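Local coordinates for hypothetical protein PA3499 (Pseudomonas aeruginosa, PDB 2IG8) that is of unknown function but belongs to the YjgF-like clan of small alpha/beta proteins and assembles as a trimer, at residues L51-L61 and P122-A130; V4-L12 and K63-A71. All coordinates share one frame; numbering follows the deposited sequence.

In the fold
Both contacts involve one long helix of a YjgF-like subunit, held on the mixed sheet in interaction 1 and covered by the chain leaving the edge strand in interaction 2. The N-terminal half of helix 53-70 meets strand 126-133 and the loop before it in interaction 1, and its C-terminal half meets the chain that follows strand 4-6 in interaction 2. The centres lie about 18 Å apart, on opposite sides of the middle of the chain. Along the sequence the segments alternate (4-12, 51-61, 63-71, 122-130), so the two connections interlock and bring the segment after the N-terminal strand and strand 126-133 against the same helix. The contacts meet where A130 CB packs on V64 CG1, at 3.8 Å.

Interaction 1. Residues L51-L61 and P122-A130; sequences LDAHAQALVVL and PELLVEIDA
Q56 and L125 carry the polar half of this contact, which packs helix 53-61 on one face of the sheet of a YjgF-like subunit, its axis 31° from that of strand 126-130. The extended Q56 side chain runs out to the loop before the strand, and its amide accepts from one backbone N-H and donates to two carbonyls. OE1 accepts from L125 N at 2.9 Å in a nearly straight bond, while NE2 donates to E123 O at 3.0 Å and, within its own segment, to L51 O. A water that donates to both Q56 OE1 and V126 O adds a second partner to the amide oxygen. E123 itself turns its carboxylate to R42.

Apolar packing continues from this network along the strand. L125 crosses the Q56 side chain at about a right angle, with CG 3.6 Å from NE2, and its CD1 goes on to 3.4 Å from A53 N at the first turn of the helix. V126 CG1 lies 3.8 Å from Q56 CB. Farther along, V60 CG1, anti to its backbone N (chi1 168°), presses on I128 CB at 3.6 Å, and L61 CD2 reaches I128 CD1. Four bonds grip one buried amide, so it is probably held in one rotation, joining the loop to the start of the helix.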
ATOM      1  N   LEU B  51     -22.054   2.355 -14.184  1.00 18.03           N
ATOM      2  CA  LEU B  51     -22.056   2.611 -12.739  1.00 18.62           C
ATOM      3  C   LEU B  51     -21.142   3.763 -12.419  1.00 18.56           C
ATOM      4  O   LEU B  51     -19.952   3.769 -12.799  1.00 17.90           O
ATOM      5  CB  LEU B  51     -21.573   1.394 -11.973  1.00 18.37           C
ATOM      6  CG  LEU B  51     -22.389   0.110 -12.160  1.00 19.19           C
ATOM      7  CD1 LEU B  51     -21.763  -1.019 -11.316  1.00 20.96           C
ATOM      8  CD2 LEU B  51     -23.869   0.318 -11.777  1.00 18.39           C
ATOM      9  N   ASP B  52     -21.691   4.709 -11.656  1.00 18.88           N
ATOM     10  CA  ASP B  52     -20.893   5.834 -11.166  1.00 19.20           C
ATOM     11  C   ASP B  52     -19.988   5.419 -10.011  1.00 18.87           C
ATOM     12  O   ASP B  52     -20.004   4.251  -9.576  1.00 17.17           O
ATOM     13  CB  ASP B  52     -21.792   7.045 -10.817  1.00 19.44           C
ATOM     14  CG  ASP B  52     -22.759   6.812  -9.625  1.00 22.97           C
ATOM     15  OD1 ASP B  52     -22.591   5.852  -8.824  1.00 22.29           O
ATOM     16  OD2 ASP B  52     -23.757   7.611  -9.544  1.00 25.21           O
ATOM     17  N   ALA B  53     -19.212   6.371  -9.491  1.00 18.72           N
ATOM     18  CA  ALA B  53     -18.165   6.038  -8.510  1.00 19.09           C
ATOM     19  C   ALA B  53     -18.740   5.495  -7.204  1.00 18.79           C
ATOM     20  O   ALA B  53     -18.191   4.564  -6.625  1.00 19.07           O
ATOM     21  CB  ALA B  53     -17.285   7.263  -8.220  1.00 18.37           C
ATOM     22  N   HIS B  54     -19.843   6.095  -6.743  1.00 20.24           N
ATOM     23  CA  HIS B  54     -20.526   5.655  -5.549  1.00 20.30           C
ATOM     24  C   HIS B  54     -21.025   4.208  -5.721  1.00 18.90           C
ATOM     25  O   HIS B  54     -20.784   3.377  -4.858  1.00 18.49           O
ATOM     26  CB  HIS B  54     -21.683   6.596  -5.284  1.00 20.34           C
ATOM     27  CG  HIS B  54     -22.496   6.278  -4.074  1.00 23.08           C
ATOM     28  ND1 HIS B  54     -23.553   7.063  -3.688  1.00 28.01           N
ATOM     29  CD2 HIS B  54     -22.369   5.336  -3.110  1.00 26.76           C
ATOM     30  CE1 HIS B  54     -24.084   6.573  -2.576  1.00 30.09           C
ATOM     31  NE2 HIS B  54     -23.404   5.505  -2.230  1.00 25.64           N
ATOM     32  N   ALA B  55     -21.717   3.932  -6.827  1.00 17.61           N
ATOM     33  CA  ALA B  55     -22.201   2.581  -7.098  1.00 17.88           C
ATOM     34  C   ALA B  55     -21.032   1.563  -7.209  1.00 18.18           C
ATOM     35  O   ALA B  55     -21.101   0.444  -6.629  1.00 18.38           O
ATOM     36  CB  ALA B  55     -23.132   2.541  -8.348  1.00 16.42           C
ATOM     37  N   GLN B  56     -19.969   1.943  -7.916  1.00 18.27           N
ATOM     38  CA  GLN B  56     -18.819   1.079  -8.047  1.00 18.16           C
ATOM     39  C   GLN B  56     -18.185   0.809  -6.676  1.00 18.50           C
ATOM     40  O   GLN B  56     -17.825  -0.329  -6.380  1.00 18.11           O
ATOM     41  CB  GLN B  56     -17.782   1.634  -9.016  1.00 17.87           C
ATOM     42  CG  GLN B  56     -18.215   1.624 -10.507  1.00 18.74           C
ATOM     43  CD  GLN B  56     -17.088   1.812 -11.485  1.00 17.92           C
ATOM     44  OE1 GLN B  56     -15.948   1.433 -11.219  1.00 18.80           O
ATOM     45  NE2 GLN B  56     -17.417   2.366 -12.683  1.00 15.89           N
ATOM     46  N   ALA B  57     -18.033   1.845  -5.860  1.00 18.17           N
ATOM     47  CA  ALA B  57     -17.374   1.659  -4.558  1.00 18.60           C
ATOM     48  C   ALA B  57     -18.186   0.692  -3.688  1.00 18.92           C
ATOM     49  O   ALA B  57     -17.627  -0.160  -3.022  1.00 19.09           O
ATOM     50  CB  ALA B  57     -17.150   2.988  -3.857  1.00 17.86           C
ATOM     51  N   LEU B  58     -19.499   0.777  -3.763  1.00 18.70           N
ATOM     52  CA  LEU B  58     -20.359  -0.162  -3.033  1.00 18.91           C
ATOM     53  C   LEU B  58     -20.251  -1.614  -3.516  1.00 18.52           C
ATOM     54  O   LEU B  58     -20.293  -2.551  -2.704  1.00 18.31           O
ATOM     55  CB  LEU B  58     -21.814   0.293  -3.070  1.00 18.82           C
ATOM     56  CG  LEU B  58     -22.246   1.481  -2.194  1.00 20.41           C
ATOM     57  CD1 LEU B  58     -23.691   1.864  -2.487  1.00 20.04           C
ATOM     58  CD2 LEU B  58     -22.026   1.182  -0.723  1.00 21.28           C
ATOM     59  N   VAL B  59     -20.184  -1.822  -4.832  1.00 18.32           N
ATOM     60  CA  VAL B  59     -19.935  -3.148  -5.373  1.00 18.76           C
ATOM     61  C   VAL B  59     -18.598  -3.684  -4.873  1.00 18.45           C
ATOM     62  O   VAL B  59     -18.522  -4.844  -4.458  1.00 18.09           O
ATOM     63  CB  VAL B  59     -19.980  -3.170  -6.933  1.00 19.04           C
ATOM     64  CG1 VAL B  59     -19.392  -4.485  -7.495  1.00 20.21           C
ATOM     65  CG2 VAL B  59     -21.425  -2.895  -7.431  1.00 19.36           C
ATOM     66  N   VAL B  60     -17.564  -2.838  -4.898  1.00 18.73           N
ATOM     67  CA  VAL B  60     -16.234  -3.201  -4.432  1.00 18.94           C
ATOM     68  C   VAL B  60     -16.266  -3.591  -2.962  1.00 19.25           C
ATOM     69  O   VAL B  60     -15.789  -4.668  -2.609  1.00 19.38           O
ATOM     70  CB  VAL B  60     -15.195  -2.060  -4.659  1.00 19.29           C
ATOM     71  CG1 VAL B  60     -13.864  -2.336  -3.892  1.00 18.58           C
ATOM     72  CG2 VAL B  60     -14.904  -1.917  -6.157  1.00 18.20           C
ATOM     73  N   LEU B  61     -16.859  -2.734  -2.116  1.00 19.71           N
ATOM     74  CA  LEU B  61     -16.990  -3.050  -0.693  1.00 19.90           C
ATOM     75  C   LEU B  61     -17.808  -4.339  -0.449  1.00 20.09           C
ATOM     76  O   LEU B  61     -17.452  -5.133   0.411  1.00 19.05           O
ATOM     77  CB  LEU B  61     -17.545  -1.838   0.103  1.00 20.40           C
ATOM     78  CG  LEU B  61     -16.603  -0.613   0.159  1.00 20.98           C
ATOM     79  CD1 LEU B  61     -17.338   0.657   0.659  1.00 23.25           C
ATOM     80  CD2 LEU B  61     -15.330  -0.922   1.020  1.00 22.29           C
ATOM     81  N   PRO B 122     -11.313  -0.529 -18.609  1.00 21.45           N
ATOM     82  CA  PRO B 122     -11.596   0.854 -18.928  1.00 21.55           C
ATOM     83  C   PRO B 122     -12.866   1.400 -18.272  1.00 20.75           C
ATOM     84  O   PRO B 122     -12.962   2.604 -18.070  1.00 20.50           O
ATOM     85  CB  PRO B 122     -11.683   0.853 -20.459  1.00 21.90           C
ATOM     86  CG  PRO B 122     -12.031  -0.536 -20.814  1.00 22.52           C
ATOM     87  CD  PRO B 122     -11.392  -1.393 -19.793  1.00 21.27           C
ATOM     88  N   GLU B 123     -13.794   0.526 -17.881  1.00 20.24           N
ATOM     89  CA  GLU B 123     -15.046   0.976 -17.240  1.00 20.06           C
ATOM     90  C   GLU B 123     -14.866   1.343 -15.762  1.00 19.81           C
ATOM     91  O   GLU B 123     -15.768   1.952 -15.154  1.00 20.23           O
ATOM     92  CB  GLU B 123     -16.129  -0.100 -17.352  1.00 19.85           C
ATOM     93  CG  GLU B 123     -16.469  -0.500 -18.776  1.00 19.88           C
ATOM     94  CD  GLU B 123     -15.639  -1.657 -19.323  1.00 23.37           C
ATOM     95  OE1 GLU B 123     -14.556  -1.985 -18.789  1.00 21.23           O
ATOM     96  OE2 GLU B 123     -16.106  -2.250 -20.313  1.00 23.15           O
ATOM     97  N   LEU B 124     -13.725   0.963 -15.177  1.00 19.62           N
ATOM     98  CA  LEU B 124     -13.479   1.139 -13.746  1.00 19.60           C
ATOM     99  C   LEU B 124     -13.182   2.594 -13.356  1.00 19.65           C
ATOM    100  O   LEU B 124     -12.433   3.315 -14.048  1.00 19.04           O
ATOM    101  CB  LEU B 124     -12.325   0.246 -13.280  1.00 19.29           C
ATOM    102  CG  LEU B 124     -12.491  -1.272 -13.460  1.00 19.71           C
ATOM    103  CD1 LEU B 124     -11.255  -2.008 -12.868  1.00 18.09           C
ATOM    104  CD2 LEU B 124     -13.805  -1.777 -12.854  1.00 19.52           C
ATOM    105  N   LEU B 125     -13.778   3.011 -12.244  1.00 19.25           N
ATOM    106  CA  LEU B 125     -13.516   4.297 -11.603  1.00 19.28           C
ATOM    107  C   LEU B 125     -12.779   4.142 -10.263  1.00 19.50           C
ATOM    108  O   LEU B 125     -12.270   5.122  -9.743  1.00 19.07           O
ATOM    109  CB  LEU B 125     -14.838   5.032 -11.322  1.00 19.56           C
ATOM    110  CG  LEU B 125     -15.624   5.507 -12.535  1.00 19.48           C
ATOM    111  CD1 LEU B 125     -17.045   6.020 -12.107  1.00 18.05           C
ATOM    112  CD2 LEU B 125     -14.799   6.547 -13.277  1.00 21.21           C
ATOM    113  N   VAL B 126     -12.755   2.925  -9.706  1.00 19.90           N
ATOM    114  CA  VAL B 126     -12.178   2.698  -8.376  1.00 19.74           C
ATOM    115  C   VAL B 126     -11.711   1.259  -8.173  1.00 20.54           C
ATOM    116  O   VAL B 126     -12.276   0.300  -8.719  1.00 19.37           O
ATOM    117  CB  VAL B 126     -13.168   3.154  -7.242  1.00 20.17           C
ATOM    118  CG1 VAL B 126     -14.454   2.288  -7.239  1.00 18.79           C
ATOM    119  CG2 VAL B 126     -12.509   3.119  -5.844  1.00 19.96           C
ATOM    120  N   GLU B 127     -10.631   1.126  -7.404  1.00 20.45           N
ATOM    121  CA  GLU B 127     -10.155  -0.148  -6.919  1.00 20.81           C
ATOM    122  C   GLU B 127      -9.781   0.063  -5.448  1.00 21.49           C
ATOM    123  O   GLU B 127      -9.239   1.108  -5.090  1.00 21.66           O
ATOM    124  CB  GLU B 127      -8.948  -0.624  -7.739  1.00 21.13           C
ATOM    125  CG  GLU B 127      -8.329  -1.898  -7.220  1.00 21.38           C
ATOM    126  CD  GLU B 127      -7.625  -2.737  -8.300  1.00 23.62           C
ATOM    127  OE1 GLU B 127      -7.622  -2.370  -9.491  1.00 27.93           O
ATOM    128  OE2 GLU B 127      -7.091  -3.793  -7.936  1.00 26.70           O
ATOM    129  N   ILE B 128     -10.121  -0.908  -4.612  1.00 21.10           N
ATOM    130  CA  ILE B 128      -9.808  -0.814  -3.202  1.00 22.33           C
ATOM    131  C   ILE B 128      -8.997  -2.006  -2.735  1.00 22.70           C
ATOM    132  O   ILE B 128      -9.352  -3.171  -2.996  1.00 22.85           O
ATOM    133  CB  ILE B 128     -11.073  -0.656  -2.347  1.00 21.84           C
ATOM    134  CG1 ILE B 128     -11.837   0.617  -2.764  1.00 21.34           C
ATOM    135  CG2 ILE B 128     -10.683  -0.667  -0.857  1.00 20.54           C
ATOM    136  CD1 ILE B 128     -13.204   0.872  -2.026  1.00 23.06           C
ATOM    137  N   ASP B 129      -7.892  -1.694  -2.057  1.00 24.29           N
ATOM    138  CA  ASP B 129      -7.047  -2.667  -1.403  1.00 23.93           C
ATOM    139  C   ASP B 129      -7.389  -2.651   0.080  1.00 23.21           C
ATOM    140  O   ASP B 129      -7.141  -1.638   0.764  1.00 23.43           O
ATOM    141  CB  ASP B 129      -5.573  -2.288  -1.640  1.00 25.75           C
ATOM    142  CG  ASP B 129      -4.591  -3.413  -1.311  1.00 28.89           C
ATOM    143  OD1 ASP B 129      -5.009  -4.537  -0.919  1.00 38.64           O
ATOM    144  OD2 ASP B 129      -3.366  -3.161  -1.412  1.00 39.10           O
ATOM    145  N   ALA B 130      -8.005  -3.730   0.563  1.00 22.40           N
ATOM    146  CA  ALA B 130      -8.582  -3.797   1.920  1.00 22.30           C
ATOM    147  C   ALA B 130      -7.691  -4.663   2.823  1.00 21.99           C
ATOM    148  O   ALA B 130      -7.197  -5.721   2.410  1.00 20.19           O
ATOM    149  CB  ALA B 130     -10.019  -4.373   1.902  1.00 21.20           C
TER
HETATM  150  O   HOH W   1     -14.634  -0.537  -9.582  1.00 14.09           O

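Interaction 2. Residues V4-L12 and K63-A71; sequences VRRIRAAAL and KVKALLEAA
I7 and A70 meet where the N-terminal strand of this YjgF-like alpha/beta fold leads into the chain that runs beside the last turns of helix 53-70. The isoleucine points its branches at the end of the helix: CG1 lies anti to the carbonyl carbon (chi1 -63°), which puts CG2 opposite the backbone N and 3.6 Å from A70 CB, while CG1 and CD1 lie against A71 CB. The two branches thus straddle neighbouring residues, while L25 and L30 of the sheet also touch I7.

A9 faces the helix with nothing but a methyl group, which sits 3.9 Å from A70 CB and also meets L67 CD2 at 4.0 Å. Such small residues let the backbones approach closely, the CA atoms of A9 and A70 being 5.3 Å apart. A type I turn from A9 to L12 then brings the leucine back over the preceding turn of the helix.

L12 sets CD1 between K63 O, at 3.7 Å, and L67 CD2, at 3.8 Å, the two leucines crossing at about a right angle. CD2 lies along the aliphatic stem of K63, whose extended chain passes obliquely by the leucine and carries its NZ onward to a hydrogen bond with T36 O in strand 29-36. On that stem the nearest carbon to L12 CD2 is K63 CD, at 3.8 Å.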
ATOM      1  N   VAL B   4      -1.247 -20.717   6.445  1.00 36.21           N
ATOM      2  CA  VAL B   4      -1.941 -19.955   5.410  1.00 36.33           C
ATOM      3  C   VAL B   4      -2.954 -20.848   4.716  1.00 35.86           C
ATOM      4  O   VAL B   4      -2.644 -21.995   4.369  1.00 35.59           O
ATOM      5  CB  VAL B   4      -0.984 -19.250   4.394  1.00 35.98           C
ATOM      6  CG1 VAL B   4       0.234 -20.036   4.150  1.00 36.99           C
ATOM      7  CG2 VAL B   4      -1.699 -18.958   3.086  1.00 36.10           C
ATOM      8  N   ARG B   5      -4.180 -20.336   4.562  1.00 35.59           N
ATOM      9  CA  ARG B   5      -5.176 -21.022   3.759  1.00 35.90           C
ATOM     10  C   ARG B   5      -5.820 -20.087   2.768  1.00 34.89           C
ATOM     11  O   ARG B   5      -6.182 -18.940   3.068  1.00 34.14           O
ATOM     12  CB  ARG B   5      -6.203 -21.810   4.597  1.00 36.22           C
ATOM     13  CG  ARG B   5      -7.409 -21.092   5.117  1.00 37.28           C
ATOM     14  CD  ARG B   5      -8.476 -22.081   5.646  1.00 38.19           C
ATOM     15  NE  ARG B   5      -9.763 -21.401   5.879  1.00 40.47           N
ATOM     16  CZ  ARG B   5     -10.128 -20.797   7.016  1.00 42.13           C
ATOM     17  NH1 ARG B   5     -11.317 -20.190   7.103  1.00 41.56           N
ATOM     18  NH2 ARG B   5      -9.313 -20.784   8.072  1.00 44.00           N
ATOM     19  N   ARG B   6      -5.945 -20.604   1.561  1.00 34.35           N
ATOM     20  CA  ARG B   6      -6.547 -19.869   0.493  1.00 34.29           C
ATOM     21  C   ARG B   6      -8.037 -19.786   0.752  1.00 33.98           C
ATOM     22  O   ARG B   6      -8.680 -20.792   1.033  1.00 33.74           O
ATOM     23  CB  ARG B   6      -6.265 -20.570  -0.818  1.00 34.76           C
ATOM     24  CG  ARG B   6      -5.826 -19.626  -1.857  1.00 36.10           C
ATOM     25  CD  ARG B   6      -6.973 -19.027  -2.491  1.00 37.66           C
ATOM     26  NE  ARG B   6      -6.660 -18.495  -3.806  1.00 39.64           N
ATOM     27  CZ  ARG B   6      -6.287 -19.224  -4.846  1.00 39.68           C
ATOM     28  NH1 ARG B   6      -6.118 -20.534  -4.725  1.00 40.47           N
ATOM     29  NH2 ARG B   6      -6.070 -18.630  -6.016  1.00 40.50           N
ATOM     30  N   ILE B   7      -8.578 -18.579   0.679  1.00 33.49           N
ATOM     31  CA  ILE B   7      -9.988 -18.362   0.968  1.00 33.74           C
ATOM     32  C   ILE B   7     -10.690 -18.188  -0.345  1.00 34.02           C
ATOM     33  O   ILE B   7     -10.334 -17.311  -1.122  1.00 34.04           O
ATOM     34  CB  ILE B   7     -10.215 -17.106   1.827  1.00 33.04           C
ATOM     35  CG1 ILE B   7      -9.545 -17.274   3.189  1.00 31.28           C
ATOM     36  CG2 ILE B   7     -11.719 -16.822   1.982  1.00 34.05           C
ATOM     37  CD1 ILE B   7     -10.087 -18.421   3.992  1.00 29.49           C
ATOM     38  N   ARG B   8     -11.675 -19.037  -0.592  1.00 34.70           N
ATOM     39  CA  ARG B   8     -12.462 -18.959  -1.819  1.00 35.48           C
ATOM     40  C   ARG B   8     -13.906 -18.549  -1.567  1.00 35.37           C
ATOM     41  O   ARG B   8     -14.671 -19.299  -0.952  1.00 35.52           O
ATOM     42  CB  ARG B   8     -12.432 -20.300  -2.503  1.00 35.26           C
ATOM     43  CG  ARG B   8     -11.039 -20.735  -2.810  1.00 36.63           C
ATOM     44  CD  ARG B   8     -11.060 -22.110  -3.368  1.00 36.97           C
ATOM     45  NE  ARG B   8      -9.737 -22.648  -3.667  1.00 39.32           N
ATOM     46  CZ  ARG B   8      -8.945 -22.233  -4.655  1.00 40.07           C
ATOM     47  NH1 ARG B   8      -7.785 -22.840  -4.850  1.00 39.56           N
ATOM     48  NH2 ARG B   8      -9.293 -21.219  -5.444  1.00 40.48           N
ATOM     49  N   ALA B   9     -14.261 -17.364  -2.055  1.00 35.49           N
ATOM     50  CA  ALA B   9     -15.641 -16.901  -2.086  1.00 35.92           C
ATOM     51  C   ALA B   9     -16.275 -17.303  -3.440  1.00 36.04           C
ATOM     52  O   ALA B   9     -15.702 -17.042  -4.502  1.00 36.22           O
ATOM     53  CB  ALA B   9     -15.683 -15.390  -1.895  1.00 35.54           C
ATOM     54  N   ALA B  10     -17.448 -17.926  -3.404  1.00 36.71           N
ATOM     55  CA  ALA B  10     -18.109 -18.431  -4.632  1.00 37.21           C
ATOM     56  C   ALA B  10     -18.328 -17.360  -5.698  1.00 37.60           C
ATOM     57  O   ALA B  10     -18.114 -17.607  -6.898  1.00 37.78           O
ATOM     58  CB  ALA B  10     -19.438 -19.051  -4.293  1.00 37.37           C
ATOM     59  N   ALA B  11     -18.746 -16.177  -5.247  1.00 38.09           N
ATOM     60  CA  ALA B  11     -19.023 -15.048  -6.139  1.00 38.35           C
ATOM     61  C   ALA B  11     -17.747 -14.450  -6.744  1.00 38.91           C
ATOM     62  O   ALA B  11     -17.829 -13.616  -7.661  1.00 39.59           O
ATOM     63  CB  ALA B  11     -19.791 -13.986  -5.403  1.00 38.17           C
ATOM     64  N   LEU B  12     -16.587 -14.877  -6.237  1.00 38.47           N
ATOM     65  CA  LEU B  12     -15.313 -14.333  -6.655  1.00 38.63           C
ATOM     66  C   LEU B  12     -14.364 -15.452  -6.980  1.00 39.44           C
ATOM     67  O   LEU B  12     -13.380 -15.664  -6.269  1.00 39.28           O
ATOM     68  CB  LEU B  12     -14.723 -13.458  -5.545  1.00 38.38           C
ATOM     69  CG  LEU B  12     -15.574 -12.237  -5.252  1.00 37.13           C
ATOM     70  CD1 LEU B  12     -14.951 -11.445  -4.142  1.00 34.78           C
ATOM     71  CD2 LEU B  12     -15.720 -11.406  -6.520  1.00 36.46           C
ATOM     72  N   LYS B  63     -17.759  -6.930  -2.462  1.00 20.66           N
ATOM     73  CA  LYS B  63     -16.798  -7.994  -2.752  1.00 21.20           C
ATOM     74  C   LYS B  63     -15.867  -8.269  -1.550  1.00 21.55           C
ATOM     75  O   LYS B  63     -15.680  -9.420  -1.151  1.00 21.66           O
ATOM     76  CB  LYS B  63     -15.997  -7.677  -4.011  1.00 21.19           C
ATOM     77  CG  LYS B  63     -16.856  -7.773  -5.270  1.00 21.68           C
ATOM     78  CD  LYS B  63     -16.042  -7.631  -6.556  1.00 22.20           C
ATOM     79  CE  LYS B  63     -16.973  -7.747  -7.759  1.00 25.32           C
ATOM     80  NZ  LYS B  63     -16.244  -7.596  -8.972  1.00 29.25           N
ATOM     81  N   VAL B  64     -15.325  -7.198  -0.979  1.00 21.17           N
ATOM     82  CA  VAL B  64     -14.534  -7.305   0.250  1.00 20.61           C
ATOM     83  C   VAL B  64     -15.318  -8.055   1.336  1.00 20.84           C
ATOM     84  O   VAL B  64     -14.794  -8.969   1.970  1.00 21.80           O
ATOM     85  CB  VAL B  64     -14.092  -5.914   0.735  1.00 19.95           C
ATOM     86  CG1 VAL B  64     -13.434  -6.007   2.133  1.00 18.46           C
ATOM     87  CG2 VAL B  64     -13.145  -5.286  -0.314  1.00 18.49           C
ATOM     88  N   LYS B  65     -16.581  -7.691   1.531  1.00 21.21           N
ATOM     89  CA  LYS B  65     -17.427  -8.380   2.503  1.00 21.23           C
ATOM     90  C   LYS B  65     -17.631  -9.865   2.205  1.00 20.85           C
ATOM     91  O   LYS B  65     -17.670 -10.689   3.131  1.00 18.98           O
ATOM     92  CB  LYS B  65     -18.761  -7.664   2.592  1.00 21.27           C
ATOM     93  CG  LYS B  65     -19.765  -8.333   3.487  1.00 22.31           C
ATOM     94  CD  LYS B  65     -20.841  -7.340   3.842  1.00 25.06           C
ATOM     95  CE  LYS B  65     -22.209  -7.919   3.795  1.00 29.82           C
ATOM     96  NZ  LYS B  65     -22.442  -8.927   4.807  1.00 32.38           N
ATOM     97  N   ALA B  66     -17.779 -10.197   0.921  1.00 20.28           N
ATOM     98  CA  ALA B  66     -17.880 -11.579   0.485  1.00 21.11           C
ATOM     99  C   ALA B  66     -16.625 -12.358   0.853  1.00 20.71           C
ATOM    100  O   ALA B  66     -16.721 -13.475   1.372  1.00 20.72           O
ATOM    101  CB  ALA B  66     -18.166 -11.665  -1.051  1.00 20.84           C
ATOM    102  N   LEU B  67     -15.456 -11.762   0.640  1.00 20.66           N
ATOM    103  CA  LEU B  67     -14.199 -12.408   1.018  1.00 20.97           C
ATOM    104  C   LEU B  67     -14.117 -12.593   2.536  1.00 21.10           C
ATOM    105  O   LEU B  67     -13.779 -13.684   3.017  1.00 21.01           O
ATOM    106  CB  LEU B  67     -12.986 -11.635   0.496  1.00 20.56           C
ATOM    107  CG  LEU B  67     -12.830 -11.551  -1.025  1.00 20.80           C
ATOM    108  CD1 LEU B  67     -11.754 -10.517  -1.415  1.00 21.50           C
ATOM    109  CD2 LEU B  67     -12.575 -12.909  -1.632  1.00 21.55           C
ATOM    110  N   LEU B  68     -14.447 -11.536   3.281  1.00 21.53           N
ATOM    111  CA  LEU B  68     -14.452 -11.593   4.750  1.00 21.86           C
ATOM    112  C   LEU B  68     -15.350 -12.711   5.261  1.00 21.94           C
ATOM    113  O   LEU B  68     -14.952 -13.487   6.133  1.00 21.39           O
ATOM    114  CB  LEU B  68     -14.911 -10.266   5.345  1.00 21.61           C
ATOM    115  CG  LEU B  68     -13.896  -9.124   5.329  1.00 22.16           C
ATOM    116  CD1 LEU B  68     -14.576  -7.757   5.527  1.00 24.45           C
ATOM    117  CD2 LEU B  68     -12.772  -9.373   6.371  1.00 23.60           C
ATOM    118  N   GLU B  69     -16.565 -12.768   4.728  1.00 22.86           N
ATOM    119  CA  GLU B  69     -17.525 -13.819   5.078  1.00 23.92           C
ATOM    120  C   GLU B  69     -17.059 -15.216   4.700  1.00 23.81           C
ATOM    121  O   GLU B  69     -17.264 -16.158   5.463  1.00 23.45           O
ATOM    122  CB  GLU B  69     -18.911 -13.499   4.510  1.00 24.37           C
ATOM    123  CG  GLU B  69     -19.515 -12.315   5.257  1.00 25.90           C
ATOM    124  CD  GLU B  69     -20.903 -11.911   4.799  1.00 28.37           C
ATOM    125  OE1 GLU B  69     -21.377 -12.414   3.758  1.00 34.10           O
ATOM    126  OE2 GLU B  69     -21.516 -11.061   5.495  1.00 33.96           O
ATOM    127  N   ALA B  70     -16.392 -15.349   3.560  1.00 23.09           N
ATOM    128  CA  ALA B  70     -15.851 -16.631   3.158  1.00 23.12           C
ATOM    129  C   ALA B  70     -14.820 -17.134   4.176  1.00 22.91           C
ATOM    130  O   ALA B  70     -14.660 -18.338   4.351  1.00 22.23           O
ATOM    131  CB  ALA B  70     -15.252 -16.563   1.751  1.00 22.60           C
ATOM    132  N   ALA B  71     -14.151 -16.209   4.856  1.00 22.86           N
ATOM    133  CA  ALA B  71     -13.159 -16.542   5.891  1.00 23.46           C
ATOM    134  C   ALA B  71     -13.761 -16.607   7.307  1.00 23.91           C
ATOM    135  O   ALA B  71     -13.032 -16.821   8.274  1.00 24.55           O
ATOM    136  CB  ALA B  71     -12.011 -15.518   5.856  1.00 22.91           C
TER